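Local coordinates for glycosyl hydrolases family 2, sugar binding domain protein (Bacteroides uniformis str. 3978 T3 ii, PDB 6D1P) that probably hydrolyses O-glycosidic bonds as a beta-glucuronidase of glycoside hydrolase family 2 from a human gut bacterium, at residues 743-755 / 772-784. Sequence-based numbering, arbitrary orientation.
Sequences IRCLDACQFIEFG and SRRIQAANGRASI
Ile-784 presses a methyl bump onto the flat ring of Phe-754. Its CG2 sits over the ring centroid, 3.4 Å away. Ala-782 O lies at the ring edge by CZ. On the same side of strand 751-755, CD1 of Ile-752 fills the notch between Ala-777 CB, 3.8 Å away, and Ala-782 CB. The opposite face carries Phe-751. With CG anti to the carbonyl carbon (chi1 -87°), its ring leans over strand 774-776, and CG of Gln-776 rests over the ring centre in a CH-pi contact. CG of Arg-774 touches the same ring at CD1. Replacing Phe-751 with an alanine would probably open a gap beside Arg-774 CG and leave Gln-776 CG without its ring face. Next along, Glu-753 OE2 takes weak bonds from NE and NH2 of Arg-774 in a salt bridge; Asp-82 also pairs with this arginine. Ile-752 and Ile-775 exchange backbone bonds. Beyond the strands, Asn-779 ND2 donates a hydrogen bond to Leu-746 O (2.7 Å, N-H...O 162°). Gly-780 fits against Cys-745 O, where a CB would clash. The contact joins antiparallel strands 751-755 and 774-776 at one sheet's edge to strand 781-784 of a second sheet, an arrangement characteristic of a beta sandwich.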
# COMPACT_ATOMS: atom_id res chain seq x y z
N ILE A 743 -2.93 -18.58 -38.86
CA ILE A 743 -2.69 -17.27 -39.46
C ILE A 743 -2.70 -16.21 -38.36
O ILE A 743 -3.64 -16.15 -37.55
CB ILE A 743 -3.73 -16.96 -40.55
CG1 ILE A 743 -3.84 -18.13 -41.53
CG2 ILE A 743 -3.37 -15.68 -41.27
CD1 ILE A 743 -2.50 -18.57 -42.11
N ARG A 744 -1.66 -15.38 -38.33
CA ARG A 744 -1.62 -14.26 -37.39
C ARG A 744 -2.86 -13.38 -37.58
O ARG A 744 -3.25 -13.05 -38.70
CB ARG A 744 -0.34 -13.44 -37.58
CG ARG A 744 -0.18 -12.31 -36.52
CD ARG A 744 1.14 -11.51 -36.64
NE ARG A 744 2.30 -12.31 -36.27
CZ ARG A 744 3.54 -11.84 -36.13
NH1 ARG A 744 3.82 -10.56 -36.34
NH2 ARG A 744 4.51 -12.68 -35.77
N CYS A 745 -3.48 -13.00 -36.47
CA CYS A 745 -4.63 -12.10 -36.50
C CYS A 745 -4.11 -10.68 -36.46
O CYS A 745 -3.83 -10.14 -35.39
CB CYS A 745 -5.57 -12.39 -35.33
SG CYS A 745 -5.96 -14.11 -35.13
N LEU A 746 -4.00 -10.05 -37.62
CA LEU A 746 -3.24 -8.82 -37.74
C LEU A 746 -4.01 -7.59 -37.29
O LEU A 746 -3.44 -6.49 -37.26
CB LEU A 746 -2.76 -8.65 -39.19
CG LEU A 746 -1.62 -9.59 -39.59
CD1 LEU A 746 -1.37 -9.57 -41.11
CD2 LEU A 746 -0.35 -9.22 -38.84
N ASP A 747 -5.29 -7.73 -36.93
CA ASP A 747 -6.03 -6.62 -36.36
C ASP A 747 -6.54 -6.96 -34.96
O ASP A 747 -7.49 -6.33 -34.48
CB ASP A 747 -7.19 -6.22 -37.28
CG ASP A 747 -8.21 -7.33 -37.44
OD1 ASP A 747 -9.30 -7.08 -37.98
OD2 ASP A 747 -7.91 -8.46 -37.01
N ALA A 748 -5.92 -7.94 -34.30
CA ALA A 748 -6.32 -8.33 -32.95
C ALA A 748 -5.82 -7.30 -31.93
O ALA A 748 -4.66 -6.89 -31.99
CB ALA A 748 -5.78 -9.72 -32.61
N CYS A 749 -6.70 -6.90 -31.01
CA CYS A 749 -6.38 -5.93 -29.96
C CYS A 749 -6.58 -6.45 -28.53
O CYS A 749 -6.45 -5.66 -27.59
CB CYS A 749 -7.24 -4.66 -30.14
SG CYS A 749 -7.08 -3.87 -31.76
N GLN A 750 -6.92 -7.73 -28.34
CA GLN A 750 -7.12 -8.29 -27.00
C GLN A 750 -5.99 -7.89 -26.06
O GLN A 750 -4.80 -7.92 -26.43
CB GLN A 750 -7.18 -9.82 -27.04
CG GLN A 750 -8.44 -10.44 -27.64
CD GLN A 750 -8.47 -10.38 -29.16
OE1 GLN A 750 -7.54 -9.88 -29.81
NE2 GLN A 750 -9.56 -10.88 -29.74
N PHE A 751 -6.37 -7.53 -24.84
CA PHE A 751 -5.42 -7.51 -23.74
C PHE A 751 -4.77 -8.87 -23.56
O PHE A 751 -5.43 -9.91 -23.60
CB PHE A 751 -6.11 -7.10 -22.43
CG PHE A 751 -6.17 -5.62 -22.23
CD1 PHE A 751 -5.02 -4.90 -21.98
CD2 PHE A 751 -7.39 -4.94 -22.32
CE1 PHE A 751 -5.06 -3.50 -21.81
CE2 PHE A 751 -7.44 -3.58 -22.13
CZ PHE A 751 -6.27 -2.85 -21.88
N ILE A 752 -3.45 -8.85 -23.36
CA ILE A 752 -2.67 -10.05 -23.08
C ILE A 752 -1.91 -9.80 -21.78
O ILE A 752 -1.44 -8.68 -21.55
CB ILE A 752 -1.73 -10.39 -24.25
CG1 ILE A 752 -2.54 -10.85 -25.45
CG2 ILE A 752 -0.80 -11.51 -23.88
CD1 ILE A 752 -1.78 -10.71 -26.75
N GLU A 753 -1.83 -10.83 -20.94
CA GLU A 753 -1.18 -10.77 -19.63
C GLU A 753 -0.03 -11.76 -19.52
O GLU A 753 -0.15 -12.91 -19.92
CB GLU A 753 -2.17 -11.08 -18.52
CG GLU A 753 -3.31 -10.11 -18.47
CD GLU A 753 -4.29 -10.48 -17.40
OE1 GLU A 753 -4.18 -11.61 -16.88
OE2 GLU A 753 -5.17 -9.66 -17.08
N PHE A 754 1.06 -11.32 -18.91
CA PHE A 754 2.22 -12.16 -18.71
C PHE A 754 2.38 -12.55 -17.24
O PHE A 754 2.03 -11.79 -16.33
CB PHE A 754 3.48 -11.45 -19.20
CG PHE A 754 3.49 -11.18 -20.66
CD1 PHE A 754 3.27 -9.89 -21.14
CD2 PHE A 754 3.72 -12.21 -21.57
CE1 PHE A 754 3.30 -9.63 -22.52
CE2 PHE A 754 3.75 -11.96 -22.95
CZ PHE A 754 3.54 -10.66 -23.42
N GLY A 755 2.90 -13.76 -17.03
CA GLY A 755 3.24 -14.22 -15.70
C GLY A 755 4.58 -14.93 -15.76
O GLY A 755 5.12 -15.19 -16.84
N SER A 772 5.26 -3.93 -19.90
CA SER A 772 3.92 -3.96 -19.32
C SER A 772 3.48 -5.40 -19.13
O SER A 772 3.57 -6.21 -20.06
CB SER A 772 2.91 -3.21 -20.20
OG SER A 772 3.31 -1.86 -20.34
N ARG A 773 2.99 -5.70 -17.92
CA ARG A 773 2.45 -7.01 -17.58
C ARG A 773 1.15 -7.31 -18.31
O ARG A 773 0.85 -8.48 -18.61
CB ARG A 773 2.23 -7.08 -16.07
CG ARG A 773 1.84 -8.46 -15.57
CD ARG A 773 1.44 -8.48 -14.11
NE ARG A 773 0.01 -8.23 -13.93
CZ ARG A 773 -0.95 -9.11 -14.22
NH1 ARG A 773 -0.63 -10.31 -14.72
NH2 ARG A 773 -2.22 -8.79 -14.01
N ARG A 774 0.33 -6.28 -18.54
CA ARG A 774 -0.91 -6.40 -19.31
C ARG A 774 -0.97 -5.29 -20.35
O ARG A 774 -0.79 -4.11 -20.03
CB ARG A 774 -2.14 -6.34 -18.40
CG ARG A 774 -3.43 -6.42 -19.17
CD ARG A 774 -4.57 -6.12 -18.24
NE ARG A 774 -4.52 -7.05 -17.13
CZ ARG A 774 -4.86 -6.76 -15.88
NH1 ARG A 774 -5.29 -5.54 -15.54
NH2 ARG A 774 -4.77 -7.70 -14.95
N ILE A 775 -1.25 -5.67 -21.59
CA ILE A 775 -1.20 -4.72 -22.70
C ILE A 775 -2.02 -5.29 -23.84
O ILE A 775 -1.97 -6.49 -24.13
CB ILE A 775 0.27 -4.45 -23.10
CG1 ILE A 775 0.38 -3.44 -24.23
CG2 ILE A 775 0.94 -5.71 -23.55
CD1 ILE A 775 1.83 -3.02 -24.51
N GLN A 776 -2.78 -4.42 -24.50
CA GLN A 776 -3.48 -4.83 -25.71
C GLN A 776 -2.49 -5.22 -26.80
O GLN A 776 -1.43 -4.60 -26.95
CB GLN A 776 -4.36 -3.70 -26.22
CG GLN A 776 -5.59 -3.46 -25.38
CD GLN A 776 -6.40 -2.30 -25.93
OE1 GLN A 776 -6.21 -1.89 -27.08
NE2 GLN A 776 -7.27 -1.74 -25.10
N ALA A 777 -2.85 -6.24 -27.57
CA ALA A 777 -2.00 -6.69 -28.66
C ALA A 777 -1.88 -5.61 -29.74
O ALA A 777 -2.78 -4.79 -29.93
CB ALA A 777 -2.57 -7.97 -29.27
N ALA A 778 -0.74 -5.59 -30.42
CA ALA A 778 -0.44 -4.64 -31.49
C ALA A 778 -0.36 -5.46 -32.77
O ALA A 778 0.66 -6.11 -33.02
CB ALA A 778 0.85 -3.89 -31.22
N ASN A 779 -1.44 -5.46 -33.55
CA ASN A 779 -1.57 -6.32 -34.73
C ASN A 779 -1.29 -7.78 -34.38
O ASN A 779 -0.48 -8.46 -35.02
CB ASN A 779 -0.67 -5.82 -35.87
CG ASN A 779 -0.98 -4.39 -36.27
OD1 ASN A 779 -0.16 -3.49 -36.08
ND2 ASN A 779 -2.18 -4.17 -36.80
N GLY A 780 -1.98 -8.27 -33.34
CA GLY A 780 -1.88 -9.66 -32.93
C GLY A 780 -0.65 -10.01 -32.13
O GLY A 780 -0.31 -11.20 -32.02
N ARG A 781 0.00 -9.03 -31.54
CA ARG A 781 1.34 -9.19 -31.01
C ARG A 781 1.48 -8.41 -29.70
O ARG A 781 1.00 -7.28 -29.59
CB ARG A 781 2.31 -8.69 -32.08
CG ARG A 781 3.76 -8.63 -31.75
CD ARG A 781 4.52 -8.42 -33.07
NE ARG A 781 5.95 -8.26 -32.87
CZ ARG A 781 6.61 -7.12 -33.06
NH1 ARG A 781 5.96 -6.04 -33.47
NH2 ARG A 781 7.92 -7.07 -32.84
N ALA A 782 2.12 -9.03 -28.71
CA ALA A 782 2.49 -8.32 -27.50
C ALA A 782 3.76 -8.95 -26.95
O ALA A 782 3.96 -10.16 -27.05
CB ALA A 782 1.38 -8.34 -26.44
N SER A 783 4.61 -8.12 -26.36
CA SER A 783 5.96 -8.53 -26.02
C SER A 783 6.35 -7.97 -24.66
O SER A 783 5.92 -6.89 -24.29
CB SER A 783 6.98 -8.04 -27.06
OG SER A 783 6.72 -8.67 -28.29
N ILE A 784 7.23 -8.68 -23.97
CA ILE A 784 7.72 -8.22 -22.69
C ILE A 784 9.17 -8.65 -22.53
O ILE A 784 9.56 -9.73 -22.98
CB ILE A 784 6.84 -8.77 -21.54
CG1 ILE A 784 7.28 -8.17 -20.20
CG2 ILE A 784 6.83 -10.29 -21.56
CD1 ILE A 784 6.22 -8.22 -19.13
O HOH W 1 2.19 -8.20 -36.26
O HOH W 2 -3.74 -4.20 -32.85